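Local coordinates for protein Cow rumen GH26 endo-mannanase (Metagenome, PDB 6UEH) that probably hydrolyses internal beta-1,4-mannosidic bonds of mannans such as galactomannan, joining a GH26 TIM-barrel catalytic domain to a CBM6-like accessory domain, at residues T11-D16 / M35-G40; A65-I70 / A123-I128; E22-V27 / F41-N46; I49-T54 / N112-K117; R76-S81 / Y89-Y94. All blocks are in the same frame, centred on the assembly; numbering follows the deposited sequence.

Contact 1. Residues T11-D16 / M35-G40; sequences TIEAED and MYSGKG. With CA (calcium ion), chain B.
Glu13 CG stands anti to the carbonyl carbon (chi1 -59°), and the bend at chi2 (-72°) carries the chain toward the loop, where Ser37 OG, anti to its backbone N, meets the carboxylate. The two oxygens of Glu13 divide the work. OE1 binds the calcium ion, and OE2 accepts a 2.7 Å hydrogen bond from Ser37 OG on its syn lone pair. An alanine at Ser37 would probably leave Glu13 OE2 without this donor and the carboxylate freer to turn about the metal. Glu15 instead grips calcium with both OE1 and OE2, each 2.5 Å from the ion. The loop supplies two backbone carbonyls, Ser37 O and Gly40 O, each at 2.4 Å from calcium. A water bridges Lys39 N to Glu15 OE2, donating to the latter over 2.6 Å. At Gly38, with positive phi, a CB would collide with Glu15 OE2 and Glu13 CD. Asp126 completes the shell through O and OD1, giving a seven-oxygen calcium site of the kind found in CBM6-type beta-sandwiches.

Contact 2. Residues A65-I70 / A123-I128; sequences AKVAQI and AEFDTI. With CA (calcium ion), chain B.
Ala65 sets its CB 4.2 Å from Ile128 CG1 and also near the edge of the Phe125 ring. Next in sequence, Lys66 gives its N to Thr127 O and receives Asp126 N on its O at 2.8 Å, the latter donor lying nearly along the C=O axis. The Lys66 side chain starts out alongside that of Asp126, CB to CB 4.0 Å, but bends at chi2 and chi3, and its NZ forms a salt bridge with Asp99. Strands 65-69 and 123-125 are antiparallel neighbours in a sheet of the CBM6-like beta-sandwich, and segment 123-128 turns a corner at Asp126, whose O and OD1 both bind calcium. Val67 points to the same face as Phe125 and runs beside it, CG1 to Phe125 CD2 3.7 Å. Ala68 forms a hydrogen-bonded pair with Glu124, receiving Glu124 N on its O at 2.8 Å (174° at the hydrogen), and its CB lies 3.5 Å from Glu124 OE1. Gln69 packs CG on Ala123 CB, while its OE1 accepts from Asp72 N. Ile70 N donates to a water that in turn donates to Glu124 OE2 over 2.6 Å.

Contact 3. Residues E22-V27 / F41-N46; sequences EPWTSV and FAYLTN
Trp24 and Phe41 form a single antiparallel hydrogen-bonded bridge, Trp24 N to Phe41 O at 2.8 Å and Phe41 N to Trp24 O at 2.9 Å. It ties loop 22-27 to the residue just ahead of strand 42-44 in the CBM6-like sandwich, and around it Trp24, Phe41 and Tyr43 build an aromatic cluster. Phe41 CG sits between its backbone N and carbonyl carbon (chi1 60°), and the ring takes Trp24 CB over one face, 3.9 Å from its centroid. One face of the indole is met by Tyr43: CB stands almost exactly above the five-membered ring, 3.5 Å from its centroid. The edge of the Tyr43 ring meets the face of the six-membered ring in a T-shaped pair, planes at 85°. An alanine at Trp24 would probably open a gap over Tyr43 CB and leave the tyrosine ring freer to turn, with no indole face against its edge. Phe41 also stacks edge-to-face with Trp97. Val27 crosses Tyr43 at about a right angle, CG1 touching Tyr43 CZ at 3.6 Å.

Contact 4. Residues I49-T54 / N112-K117; sequences ISFNVT and NKVSFK
Val114 lies beside Phe51, pointing the same way from the neighbouring strand. Its CB stands over one face of the Phe51 ring, 4.0 Å from the centroid and offset toward the rim. CG1, anti to the backbone N (chi1 -175°), reaches Phe51 CE1 at 3.7 Å. The other branch, CG2, turns to Val53 CG2 at 4.1 Å, so the valine touches two residues of segment 49-54. Phe116 and Ile49 continue this face, CB to CG1. On the face of Ser50 and Lys113, Lys113 CE passes 3.3 Å from Ser50 OG. Val53 N donates well to Asn112 O, but the return from Asn112 N is weak and divided between Val53 O and Asn52 OD1. Asn112 ND2 adds a weak bond to Val53 O and a stronger one to Asn108 O. Asn52 ND2 donates to Thr54 OG1 at 2.9 Å, an acceptor in the amide plane, fixing the amide rotation. Phe51 and Phe116 reach Ile128, and Phe51 also Ile12, in the hydrophobic core between the two sheets of a CBM6-like beta-sandwich.

Contact 5. Residues R76-S81 / Y89-Y94; sequences RLQTIS and YTVPYY
Tyr89 N donates to Gln78 O over 2.8 Å in a nearly straight bond, 176° at the hydrogen. The return bond from Gln78 N to Tyr89 O is modelled doubtfully short. One hydrogen-bonded pair further on, Arg76 N meets Val91 O at 2.9 Å, while Val91 N approaches Arg76 O at 3.0 Å from above the carbonyl plane, 43° out of it. Outside the hairpin, the Arg76 side chain makes a salt bridge through NH1 with Asp72, and Gln78 NE2 donates to Gly121 O. Between the bonded pairs, Leu77 pairs with Thr90 without hydrogen bonds and lays CD1 against Tyr89 O at 3.7 Å. Packing on the other face begins with Gln78, whose CG touches Val91 CG2 at 3.6 Å as the side chains cross. With CG1 anti to the backbone N (chi1 -172°), Ile80 turns CG2 to Tyr89 CE1 at 3.8 Å. Phe100 backs Tyr89 and Val91, and Phe102 backs Ile80. The contact is the antiparallel beta hairpin 76-82/85-94, at one edge of a four-stranded sheet of the sandwich.

How the contacts relate
All five contacts lie in the CBM6-like part of the chain, with centres 24 to 39 Å from the chain centre. Contacts 1 and 2, centres about 10 Å apart, share the calcium ion, and Ser37 N probably bonds Asp126 OD2 at 2.8 Å. Contact 3 continues the same sheet: Ala42 N lies 2.8 Å from Phe125 O. Contacts 4 and 5 belong to the opposing sheet, their neighbouring strands joined by a probable bond from Ser81 N to Ser115 O (2.8 Å). The sheets meet where Phe116 CD1 lies 3.7 Å from Phe125 CE2. Contact 5 also touches contact 2, centres about 10 Å apart, through a probable bond between Gln69 N and Tyr94 O (2.9 Å).

Contact 1. Residues T11-D16 / M35-G40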
# COMPACT_ATOMS: atom_id res chain seq x y z
N THR A 11 -11.16 22.07 -22.18
CA THR A 11 -12.23 22.49 -21.29
C THR A 11 -13.56 22.56 -22.04
O THR A 11 -13.64 23.13 -23.13
CB THR A 11 -11.93 23.86 -20.66
OG1 THR A 11 -10.73 23.78 -19.88
CG2 THR A 11 -13.08 24.30 -19.75
N ILE A 12 -14.59 21.97 -21.45
CA ILE A 12 -15.93 22.07 -22.00
C ILE A 12 -16.91 22.67 -21.00
O ILE A 12 -16.73 22.53 -19.79
CB ILE A 12 -16.48 20.71 -22.42
CG1 ILE A 12 -16.35 19.72 -21.27
CG2 ILE A 12 -15.74 20.20 -23.63
CD1 ILE A 12 -17.23 18.53 -21.42
N GLU A 13 -17.94 23.32 -21.51
CA GLU A 13 -19.07 23.70 -20.68
C GLU A 13 -19.84 22.42 -20.38
O GLU A 13 -20.19 21.67 -21.29
CB GLU A 13 -19.96 24.73 -21.39
CG GLU A 13 -19.24 26.01 -21.77
CD GLU A 13 -18.90 26.88 -20.57
OE1 GLU A 13 -19.47 26.65 -19.48
OE2 GLU A 13 -18.07 27.80 -20.71
N ALA A 14 -20.10 22.16 -19.10
CA ALA A 14 -20.74 20.90 -18.72
C ALA A 14 -22.16 20.83 -19.27
O ALA A 14 -22.67 19.75 -19.54
CB ALA A 14 -20.73 20.73 -17.22
N GLU A 15 -22.79 21.99 -19.44
CA GLU A 15 -24.14 22.04 -19.99
C GLU A 15 -24.18 21.57 -21.44
O GLU A 15 -25.25 21.29 -21.98
CB GLU A 15 -24.72 23.46 -19.88
CG GLU A 15 -23.92 24.56 -20.58
CD GLU A 15 -22.91 25.22 -19.66
OE1 GLU A 15 -22.49 24.59 -18.66
OE2 GLU A 15 -22.54 26.39 -19.92
N ASP A 16 -23.01 21.47 -22.07
CA ASP A 16 -22.92 20.98 -23.44
C ASP A 16 -22.68 19.47 -23.52
O ASP A 16 -22.66 18.90 -24.61
CB ASP A 16 -21.82 21.72 -24.20
CG ASP A 16 -22.15 23.19 -24.43
OD1 ASP A 16 -23.35 23.54 -24.40
OD2 ASP A 16 -21.22 23.99 -24.65
N MET A 35 -20.51 33.29 -10.34
CA MET A 35 -20.86 33.37 -11.76
C MET A 35 -20.43 32.12 -12.51
O MET A 35 -19.26 31.76 -12.50
CB MET A 35 -20.22 34.60 -12.39
CG MET A 35 -20.45 34.73 -13.89
SD MET A 35 -22.03 35.51 -14.29
CE MET A 35 -21.87 35.69 -16.07
N TYR A 36 -21.39 31.47 -13.17
CA TYR A 36 -21.06 30.33 -14.02
C TYR A 36 -20.50 30.80 -15.36
O TYR A 36 -20.74 31.94 -15.78
CB TYR A 36 -22.29 29.44 -14.24
CG TYR A 36 -23.55 30.18 -14.66
CD1 TYR A 36 -23.64 30.81 -15.89
CD2 TYR A 36 -24.66 30.22 -13.82
CE1 TYR A 36 -24.79 31.48 -16.27
CE2 TYR A 36 -25.81 30.88 -14.19
CZ TYR A 36 -25.88 31.51 -15.41
OH TYR A 36 -27.02 32.18 -15.78
N SER A 37 -19.75 29.93 -16.01
CA SER A 37 -19.25 30.20 -17.35
C SER A 37 -20.30 29.79 -18.37
O SER A 37 -21.07 28.86 -18.13
CB SER A 37 -17.93 29.45 -17.59
OG SER A 37 -17.42 29.72 -18.88
N GLY A 38 -20.35 30.49 -19.50
CA GLY A 38 -21.30 30.16 -20.54
C GLY A 38 -22.74 30.49 -20.17
O GLY A 38 -22.99 31.43 -19.42
N LYS A 39 -23.68 29.71 -20.69
CA LYS A 39 -25.09 30.00 -20.53
C LYS A 39 -25.67 29.47 -19.22
O LYS A 39 -26.78 29.83 -18.83
CB LYS A 39 -25.89 29.44 -21.70
CG LYS A 39 -25.55 30.08 -23.04
CD LYS A 39 -26.38 29.49 -24.17
CE LYS A 39 -26.09 30.19 -25.49
NZ LYS A 39 -26.88 29.61 -26.61
N GLY A 40 -24.91 28.62 -18.54
CA GLY A 40 -25.36 28.07 -17.27
C GLY A 40 -24.52 26.90 -16.79
O GLY A 40 -23.29 26.94 -16.85
CA CA B . -21.14 26.50 -17.84
O HOH W 1 -23.00 27.55 -22.19

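Contact 2. Residues A65-I70 / A123-I128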
# COMPACT_ATOMS: atom_id res chain seq x y z
N ALA A 65 -13.00 19.92 -12.43
CA ALA A 65 -14.27 20.52 -12.81
C ALA A 65 -14.65 21.65 -11.86
O ALA A 65 -14.34 21.61 -10.67
CB ALA A 65 -15.37 19.47 -12.85
N LYS A 66 -15.31 22.66 -12.41
CA LYS A 66 -15.89 23.73 -11.61
C LYS A 66 -17.26 23.28 -11.15
O LYS A 66 -18.20 23.20 -11.95
CB LYS A 66 -15.98 25.03 -12.40
CG LYS A 66 -16.34 26.25 -11.56
CD LYS A 66 -15.11 26.82 -10.88
CE LYS A 66 -14.14 27.38 -11.90
NZ LYS A 66 -12.92 27.95 -11.25
N VAL A 67 -17.39 22.97 -9.86
CA VAL A 67 -18.60 22.33 -9.38
C VAL A 67 -19.25 23.05 -8.21
O VAL A 67 -18.69 23.99 -7.64
CB VAL A 67 -18.33 20.87 -8.93
CG1 VAL A 67 -17.64 20.10 -10.05
CG2 VAL A 67 -17.48 20.86 -7.67
N ALA A 68 -20.45 22.60 -7.87
CA ALA A 68 -21.12 22.98 -6.64
C ALA A 68 -21.88 21.77 -6.14
O ALA A 68 -22.13 20.83 -6.90
CB ALA A 68 -22.04 24.17 -6.86
N GLN A 69 -22.25 21.78 -4.87
CA GLN A 69 -22.97 20.66 -4.27
C GLN A 69 -23.70 21.14 -3.03
O GLN A 69 -23.07 21.39 -1.99
CB GLN A 69 -21.99 19.52 -3.94
CG GLN A 69 -22.64 18.19 -3.61
CD GLN A 69 -23.17 18.14 -2.19
OE1 GLN A 69 -24.37 18.00 -1.96
NE2 GLN A 69 -22.27 18.26 -1.22
N ILE A 70 -25.01 21.29 -3.13
CA ILE A 70 -25.78 21.92 -2.06
C ILE A 70 -26.86 21.03 -1.45
O ILE A 70 -27.68 21.50 -0.67
CB ILE A 70 -26.46 23.22 -2.56
CG1 ILE A 70 -27.43 22.91 -3.69
CG2 ILE A 70 -25.41 24.23 -3.00
CD1 ILE A 70 -28.29 24.09 -4.11
N ALA A 123 -25.37 17.05 -7.97
CA ALA A 123 -24.31 18.04 -7.87
C ALA A 123 -24.31 18.86 -9.15
O ALA A 123 -24.86 18.44 -10.17
CB ALA A 123 -22.96 17.38 -7.64
N GLU A 124 -23.68 20.03 -9.11
CA GLU A 124 -23.72 20.95 -10.24
C GLU A 124 -22.36 21.04 -10.91
O GLU A 124 -21.33 21.05 -10.24
CB GLU A 124 -24.19 22.34 -9.78
CG GLU A 124 -25.59 22.37 -9.18
CD GLU A 124 -25.67 21.75 -7.79
OE1 GLU A 124 -24.91 22.19 -6.90
OE2 GLU A 124 -26.47 20.81 -7.60
N PHE A 125 -22.37 21.10 -12.24
CA PHE A 125 -21.13 21.16 -13.02
C PHE A 125 -21.17 22.33 -14.00
O PHE A 125 -22.01 22.37 -14.89
CB PHE A 125 -20.91 19.84 -13.76
CG PHE A 125 -20.72 18.66 -12.86
CD1 PHE A 125 -21.81 18.02 -12.30
CD2 PHE A 125 -19.45 18.18 -12.58
CE1 PHE A 125 -21.64 16.94 -11.46
CE2 PHE A 125 -19.28 17.10 -11.74
CZ PHE A 125 -20.37 16.47 -11.19
N ASP A 126 -20.27 23.29 -13.81
CA ASP A 126 -20.19 24.46 -14.68
C ASP A 126 -19.32 24.17 -15.90
O ASP A 126 -19.77 24.30 -17.04
CB ASP A 126 -19.64 25.66 -13.90
CG ASP A 126 -19.57 26.92 -14.75
OD1 ASP A 126 -20.31 27.02 -15.75
OD2 ASP A 126 -18.78 27.82 -14.40
N THR A 127 -18.07 23.79 -15.64
CA THR A 127 -17.14 23.39 -16.69
C THR A 127 -16.38 22.14 -16.27
O THR A 127 -16.32 21.81 -15.08
CB THR A 127 -16.12 24.50 -17.02
OG1 THR A 127 -15.38 24.83 -15.84
CG2 THR A 127 -16.82 25.75 -17.54
N ILE A 128 -15.81 21.45 -17.24
CA ILE A 128 -14.96 20.29 -16.98
C ILE A 128 -13.65 20.46 -17.75
O ILE A 128 -13.67 20.88 -18.91
CB ILE A 128 -15.65 18.98 -17.39
CG1 ILE A 128 -17.01 18.85 -16.68
CG2 ILE A 128 -14.76 17.78 -17.07
CD1 ILE A 128 -17.94 17.83 -17.32
CA CA B . -21.14 26.50 -17.84
O HOH W 2 -26.72 19.69 -5.23

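Contact 3. Residues E22-V27 / F41-N46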
# COMPACT_ATOMS: atom_id res chain seq x y z
N GLU A 22 -30.89 21.11 -21.61
CA GLU A 22 -30.78 22.57 -21.60
C GLU A 22 -30.05 23.05 -20.35
O GLU A 22 -30.18 22.45 -19.28
CB GLU A 22 -32.16 23.22 -21.70
CG GLU A 22 -32.80 23.09 -23.07
CD GLU A 22 -31.88 23.57 -24.18
OE1 GLU A 22 -31.27 22.72 -24.86
OE2 GLU A 22 -31.78 24.80 -24.38
N PRO A 23 -29.26 24.13 -20.48
CA PRO A 23 -28.49 24.66 -19.36
C PRO A 23 -29.36 25.10 -18.19
O PRO A 23 -30.44 25.65 -18.40
CB PRO A 23 -27.77 25.88 -19.97
CG PRO A 23 -27.75 25.61 -21.44
CD PRO A 23 -29.03 24.89 -21.72
N TRP A 24 -28.89 24.84 -16.97
CA TRP A 24 -29.55 25.31 -15.76
C TRP A 24 -28.94 26.64 -15.33
O TRP A 24 -27.77 26.90 -15.61
CB TRP A 24 -29.40 24.29 -14.63
CG TRP A 24 -30.04 22.97 -14.90
CD1 TRP A 24 -29.61 22.00 -15.76
CD2 TRP A 24 -31.23 22.45 -14.28
NE1 TRP A 24 -30.45 20.92 -15.72
CE2 TRP A 24 -31.46 21.17 -14.82
CE3 TRP A 24 -32.12 22.95 -13.32
CZ2 TRP A 24 -32.54 20.38 -14.44
CZ3 TRP A 24 -33.19 22.16 -12.94
CH2 TRP A 24 -33.40 20.90 -13.50
N THR A 25 -29.72 27.48 -14.66
CA THR A 25 -29.19 28.73 -14.13
C THR A 25 -29.36 28.81 -12.61
O THR A 25 -28.83 29.71 -11.97
CB THR A 25 -29.85 29.95 -14.79
OG1 THR A 25 -31.27 29.89 -14.61
CG2 THR A 25 -29.53 29.97 -16.28
N SER A 26 -30.10 27.86 -12.05
CA SER A 26 -30.18 27.69 -10.60
C SER A 26 -30.65 26.27 -10.28
O SER A 26 -31.23 25.60 -11.13
CB SER A 26 -31.11 28.72 -9.97
OG SER A 26 -32.46 28.50 -10.35
N VAL A 27 -30.38 25.82 -9.06
CA VAL A 27 -30.91 24.54 -8.61
C VAL A 27 -32.34 24.80 -8.17
O VAL A 27 -32.64 24.95 -6.98
CB VAL A 27 -30.08 23.93 -7.46
CG1 VAL A 27 -30.54 22.50 -7.17
CG2 VAL A 27 -28.60 23.93 -7.83
N PHE A 41 -25.18 25.86 -16.31
CA PHE A 41 -24.47 24.68 -15.84
C PHE A 41 -25.29 23.41 -16.01
O PHE A 41 -26.48 23.47 -16.33
CB PHE A 41 -24.06 24.84 -14.37
CG PHE A 41 -25.23 25.05 -13.43
CD1 PHE A 41 -25.85 23.97 -12.83
CD2 PHE A 41 -25.68 26.33 -13.14
CE1 PHE A 41 -26.91 24.16 -11.96
CE2 PHE A 41 -26.74 26.53 -12.28
CZ PHE A 41 -27.36 25.44 -11.68
N ALA A 42 -24.64 22.27 -15.82
CA ALA A 42 -25.33 20.99 -15.84
C ALA A 42 -25.72 20.59 -14.42
O ALA A 42 -24.90 20.65 -13.50
CB ALA A 42 -24.45 19.91 -16.48
N TYR A 43 -26.98 20.21 -14.24
CA TYR A 43 -27.45 19.71 -12.96
C TYR A 43 -27.58 18.20 -13.05
O TYR A 43 -28.57 17.67 -13.57
CB TYR A 43 -28.79 20.35 -12.57
CG TYR A 43 -29.32 19.97 -11.20
CD1 TYR A 43 -28.46 19.53 -10.19
CD2 TYR A 43 -30.67 20.06 -10.91
CE1 TYR A 43 -28.95 19.19 -8.94
CE2 TYR A 43 -31.17 19.72 -9.67
CZ TYR A 43 -30.31 19.28 -8.69
OH TYR A 43 -30.82 18.95 -7.45
N LEU A 44 -26.55 17.50 -12.58
CA LEU A 44 -26.53 16.05 -12.57
C LEU A 44 -27.45 15.52 -11.49
O LEU A 44 -27.16 15.70 -10.31
CB LEU A 44 -25.10 15.54 -12.35
CG LEU A 44 -24.86 14.05 -12.08
CD1 LEU A 44 -25.02 13.25 -13.33
CD2 LEU A 44 -23.48 13.82 -11.47
N THR A 45 -28.56 14.90 -11.87
CA THR A 45 -29.48 14.36 -10.87
C THR A 45 -29.40 12.83 -10.81
O THR A 45 -28.56 12.28 -10.11
CB THR A 45 -30.94 14.79 -11.12
OG1 THR A 45 -31.30 14.53 -12.49
CG2 THR A 45 -31.12 16.28 -10.83
N ASN A 46 -30.28 12.16 -11.55
CA ASN A 46 -30.30 10.69 -11.56
C ASN A 46 -29.94 10.09 -12.92
O ASN A 46 -30.25 8.93 -13.19
CB ASN A 46 -31.66 10.17 -11.10
CG ASN A 46 -32.80 10.65 -11.99
OD1 ASN A 46 -32.60 11.39 -12.95
ND2 ASN A 46 -34.02 10.21 -11.67

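Contact 4. Residues I49-T54 / N112-K117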
# COMPACT_ATOMS: atom_id res chain seq x y z
N ILE A 49 -24.01 12.48 -17.27
CA ILE A 49 -23.62 13.41 -18.32
C ILE A 49 -22.23 12.99 -18.79
O ILE A 49 -21.45 12.44 -18.01
CB ILE A 49 -23.60 14.87 -17.83
CG1 ILE A 49 -22.59 15.05 -16.70
CG2 ILE A 49 -24.99 15.30 -17.39
CD1 ILE A 49 -22.45 16.49 -16.22
N SER A 50 -21.93 13.21 -20.07
CA SER A 50 -20.68 12.70 -20.61
C SER A 50 -20.15 13.49 -21.79
O SER A 50 -20.86 14.29 -22.41
CB SER A 50 -20.86 11.24 -21.02
OG SER A 50 -21.84 11.11 -22.03
N PHE A 51 -18.87 13.26 -22.09
CA PHE A 51 -18.22 13.83 -23.27
C PHE A 51 -17.09 12.90 -23.69
O PHE A 51 -16.68 12.02 -22.93
CB PHE A 51 -17.69 15.23 -22.98
CG PHE A 51 -16.60 15.28 -21.94
CD1 PHE A 51 -16.90 15.19 -20.59
CD2 PHE A 51 -15.27 15.44 -22.32
CE1 PHE A 51 -15.90 15.24 -19.64
CE2 PHE A 51 -14.27 15.49 -21.36
CZ PHE A 51 -14.58 15.39 -20.02
N ASN A 52 -16.60 13.09 -24.91
CA ASN A 52 -15.54 12.24 -25.44
C ASN A 52 -14.17 12.91 -25.46
O ASN A 52 -14.05 14.10 -25.72
CB ASN A 52 -15.90 11.78 -26.85
CG ASN A 52 -14.75 11.08 -27.54
OD1 ASN A 52 -14.45 9.92 -27.26
ND2 ASN A 52 -14.08 11.79 -28.45
N VAL A 53 -13.15 12.11 -25.16
CA VAL A 53 -11.77 12.50 -25.37
C VAL A 53 -11.08 11.43 -26.20
O VAL A 53 -11.14 10.25 -25.86
CB VAL A 53 -11.00 12.70 -24.04
CG1 VAL A 53 -9.57 13.12 -24.32
CG2 VAL A 53 -11.70 13.73 -23.17
N THR A 54 -10.43 11.84 -27.28
CA THR A 54 -9.73 10.90 -28.15
C THR A 54 -8.22 11.14 -28.08
O THR A 54 -7.76 12.27 -28.23
CB THR A 54 -10.20 11.02 -29.61
OG1 THR A 54 -11.61 10.77 -29.67
CG2 THR A 54 -9.48 10.01 -30.49
N ASN A 112 -12.56 7.85 -25.72
CA ASN A 112 -12.80 7.63 -24.30
C ASN A 112 -14.03 8.41 -23.85
O ASN A 112 -14.07 9.63 -23.93
CB ASN A 112 -11.59 8.05 -23.47
CG ASN A 112 -10.38 7.17 -23.71
OD1 ASN A 112 -10.13 6.22 -22.98
ND2 ASN A 112 -9.62 7.49 -24.76
N LYS A 113 -15.05 7.69 -23.37
CA LYS A 113 -16.23 8.34 -22.83
C LYS A 113 -15.98 8.71 -21.38
O LYS A 113 -15.85 7.84 -20.52
CB LYS A 113 -17.46 7.45 -22.95
CG LYS A 113 -18.75 8.11 -22.48
CD LYS A 113 -19.95 7.20 -22.68
CE LYS A 113 -21.25 7.93 -22.37
NZ LYS A 113 -22.44 7.07 -22.58
N VAL A 114 -15.88 10.00 -21.10
CA VAL A 114 -15.74 10.48 -19.74
C VAL A 114 -17.11 10.86 -19.20
O VAL A 114 -17.77 11.75 -19.74
CB VAL A 114 -14.79 11.68 -19.64
CG1 VAL A 114 -14.58 12.08 -18.18
CG2 VAL A 114 -13.46 11.36 -20.31
N SER A 115 -17.53 10.19 -18.13
CA SER A 115 -18.87 10.42 -17.59
C SER A 115 -18.85 10.82 -16.12
O SER A 115 -17.97 10.42 -15.36
CB SER A 115 -19.73 9.15 -17.74
OG SER A 115 -19.84 8.77 -19.09
N PHE A 116 -19.84 11.61 -15.73
CA PHE A 116 -20.18 11.75 -14.33
C PHE A 116 -21.48 11.00 -14.11
O PHE A 116 -22.51 11.35 -14.68
CB PHE A 116 -20.29 13.21 -13.91
CG PHE A 116 -18.97 13.92 -13.87
CD1 PHE A 116 -18.12 13.75 -12.80
CD2 PHE A 116 -18.58 14.75 -14.91
CE1 PHE A 116 -16.90 14.39 -12.76
CE2 PHE A 116 -17.37 15.40 -14.88
CZ PHE A 116 -16.52 15.22 -13.80
N LYS A 117 -21.42 9.94 -13.31
CA LYS A 117 -22.56 9.07 -13.09
C LYS A 117 -23.35 9.50 -11.86
O LYS A 117 -22.80 10.11 -10.95
CB LYS A 117 -22.10 7.62 -12.95
CG LYS A 117 -21.43 7.06 -14.21
CD LYS A 117 -21.07 5.59 -14.05
CE LYS A 117 -20.55 5.00 -15.36
NZ LYS A 117 -20.23 3.55 -15.23

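Contact 5. Residues R76-S81 / Y89-Y94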
# COMPACT_ATOMS: atom_id res chain seq x y z
N ARG A 76 -21.13 14.79 -0.43
CA ARG A 76 -21.88 13.78 -1.17
C ARG A 76 -20.99 13.05 -2.16
O ARG A 76 -20.26 13.67 -2.93
CB ARG A 76 -23.07 14.42 -1.89
CG ARG A 76 -24.00 13.42 -2.58
CD ARG A 76 -25.27 14.11 -3.08
NE ARG A 76 -26.21 13.16 -3.67
CZ ARG A 76 -27.14 12.50 -2.99
NH1 ARG A 76 -27.27 12.69 -1.69
NH2 ARG A 76 -27.95 11.65 -3.61
N LEU A 77 -21.06 11.72 -2.14
CA LEU A 77 -20.28 10.89 -3.05
C LEU A 77 -20.60 11.19 -4.51
O LEU A 77 -21.77 11.32 -4.88
CB LEU A 77 -20.52 9.40 -2.75
CG LEU A 77 -19.68 8.42 -3.57
CD1 LEU A 77 -18.22 8.48 -3.13
CD2 LEU A 77 -20.22 7.00 -3.45
N GLN A 78 -19.57 11.32 -5.33
CA GLN A 78 -19.74 11.49 -6.76
C GLN A 78 -18.88 10.48 -7.50
O GLN A 78 -17.94 9.92 -6.93
CB GLN A 78 -19.38 12.92 -7.19
CG GLN A 78 -20.21 14.00 -6.52
CD GLN A 78 -21.68 13.88 -6.83
OE1 GLN A 78 -22.07 13.56 -7.95
NE2 GLN A 78 -22.52 14.14 -5.82
N THR A 79 -19.19 10.24 -8.76
CA THR A 79 -18.48 9.24 -9.54
C THR A 79 -18.07 9.74 -10.91
O THR A 79 -18.92 10.09 -11.73
CB THR A 79 -19.32 7.96 -9.71
OG1 THR A 79 -19.54 7.36 -8.43
CG2 THR A 79 -18.61 6.96 -10.62
N ILE A 80 -16.77 9.79 -11.16
CA ILE A 80 -16.27 10.05 -12.50
C ILE A 80 -15.90 8.71 -13.12
O ILE A 80 -15.44 7.80 -12.44
CB ILE A 80 -15.06 11.02 -12.51
CG1 ILE A 80 -14.71 11.42 -13.95
CG2 ILE A 80 -13.86 10.43 -11.77
CD1 ILE A 80 -13.69 12.54 -14.04
N SER A 81 -16.15 8.58 -14.42
CA SER A 81 -15.98 7.31 -15.09
C SER A 81 -15.29 7.47 -16.43
O SER A 81 -15.64 8.35 -17.22
CB SER A 81 -17.35 6.64 -15.27
OG SER A 81 -17.23 5.39 -15.94
N TYR A 89 -15.42 9.90 -5.66
CA TYR A 89 -14.93 11.07 -4.93
C TYR A 89 -16.04 11.68 -4.07
O TYR A 89 -17.20 11.74 -4.49
CB TYR A 89 -14.38 12.12 -5.90
CG TYR A 89 -13.13 11.69 -6.61
CD1 TYR A 89 -13.19 10.95 -7.79
CD2 TYR A 89 -11.87 12.01 -6.10
CE1 TYR A 89 -12.04 10.54 -8.44
CE2 TYR A 89 -10.72 11.61 -6.74
CZ TYR A 89 -10.81 10.87 -7.91
OH TYR A 89 -9.66 10.47 -8.55
N THR A 90 -15.68 12.13 -2.88
CA THR A 90 -16.62 12.84 -2.02
C THR A 90 -16.49 14.34 -2.23
O THR A 90 -15.47 14.94 -1.89
CB THR A 90 -16.40 12.51 -0.54
OG1 THR A 90 -16.55 11.10 -0.32
CG2 THR A 90 -17.41 13.26 0.32
N VAL A 91 -17.53 14.95 -2.79
CA VAL A 91 -17.55 16.39 -2.99
C VAL A 91 -18.22 17.08 -1.81
O VAL A 91 -19.39 16.82 -1.51
CB VAL A 91 -18.29 16.78 -4.29
CG1 VAL A 91 -18.42 18.29 -4.41
CG2 VAL A 91 -17.55 16.21 -5.50
N PRO A 92 -17.46 17.93 -1.10
CA PRO A 92 -18.00 18.65 0.06
C PRO A 92 -19.15 19.58 -0.31
O PRO A 92 -19.41 19.81 -1.49
CB PRO A 92 -16.79 19.47 0.55
CG PRO A 92 -15.59 18.75 0.01
CD PRO A 92 -16.03 18.20 -1.31
N TYR A 93 -19.84 20.09 0.70
CA TYR A 93 -20.86 21.11 0.47
C TYR A 93 -20.21 22.36 -0.11
O TYR A 93 -19.39 23.02 0.54
CB TYR A 93 -21.59 21.45 1.78
CG TYR A 93 -22.65 22.52 1.64
CD1 TYR A 93 -23.94 22.20 1.24
CD2 TYR A 93 -22.36 23.85 1.93
CE1 TYR A 93 -24.91 23.18 1.12
CE2 TYR A 93 -23.32 24.83 1.81
CZ TYR A 93 -24.60 24.49 1.41
OH TYR A 93 -25.56 25.46 1.29
N TYR A 94 -20.56 22.68 -1.35
CA TYR A 94 -20.09 23.88 -2.03
C TYR A 94 -21.27 24.70 -2.51
O TYR A 94 -21.97 24.28 -3.43
CB TYR A 94 -19.19 23.53 -3.22
CG TYR A 94 -17.84 22.94 -2.87
CD1 TYR A 94 -17.12 23.39 -1.77
CD2 TYR A 94 -17.29 21.94 -3.66
CE1 TYR A 94 -15.88 22.84 -1.47
CE2 TYR A 94 -16.06 21.39 -3.36
CZ TYR A 94 -15.36 21.85 -2.26
OH TYR A 94 -14.13 21.30 -1.98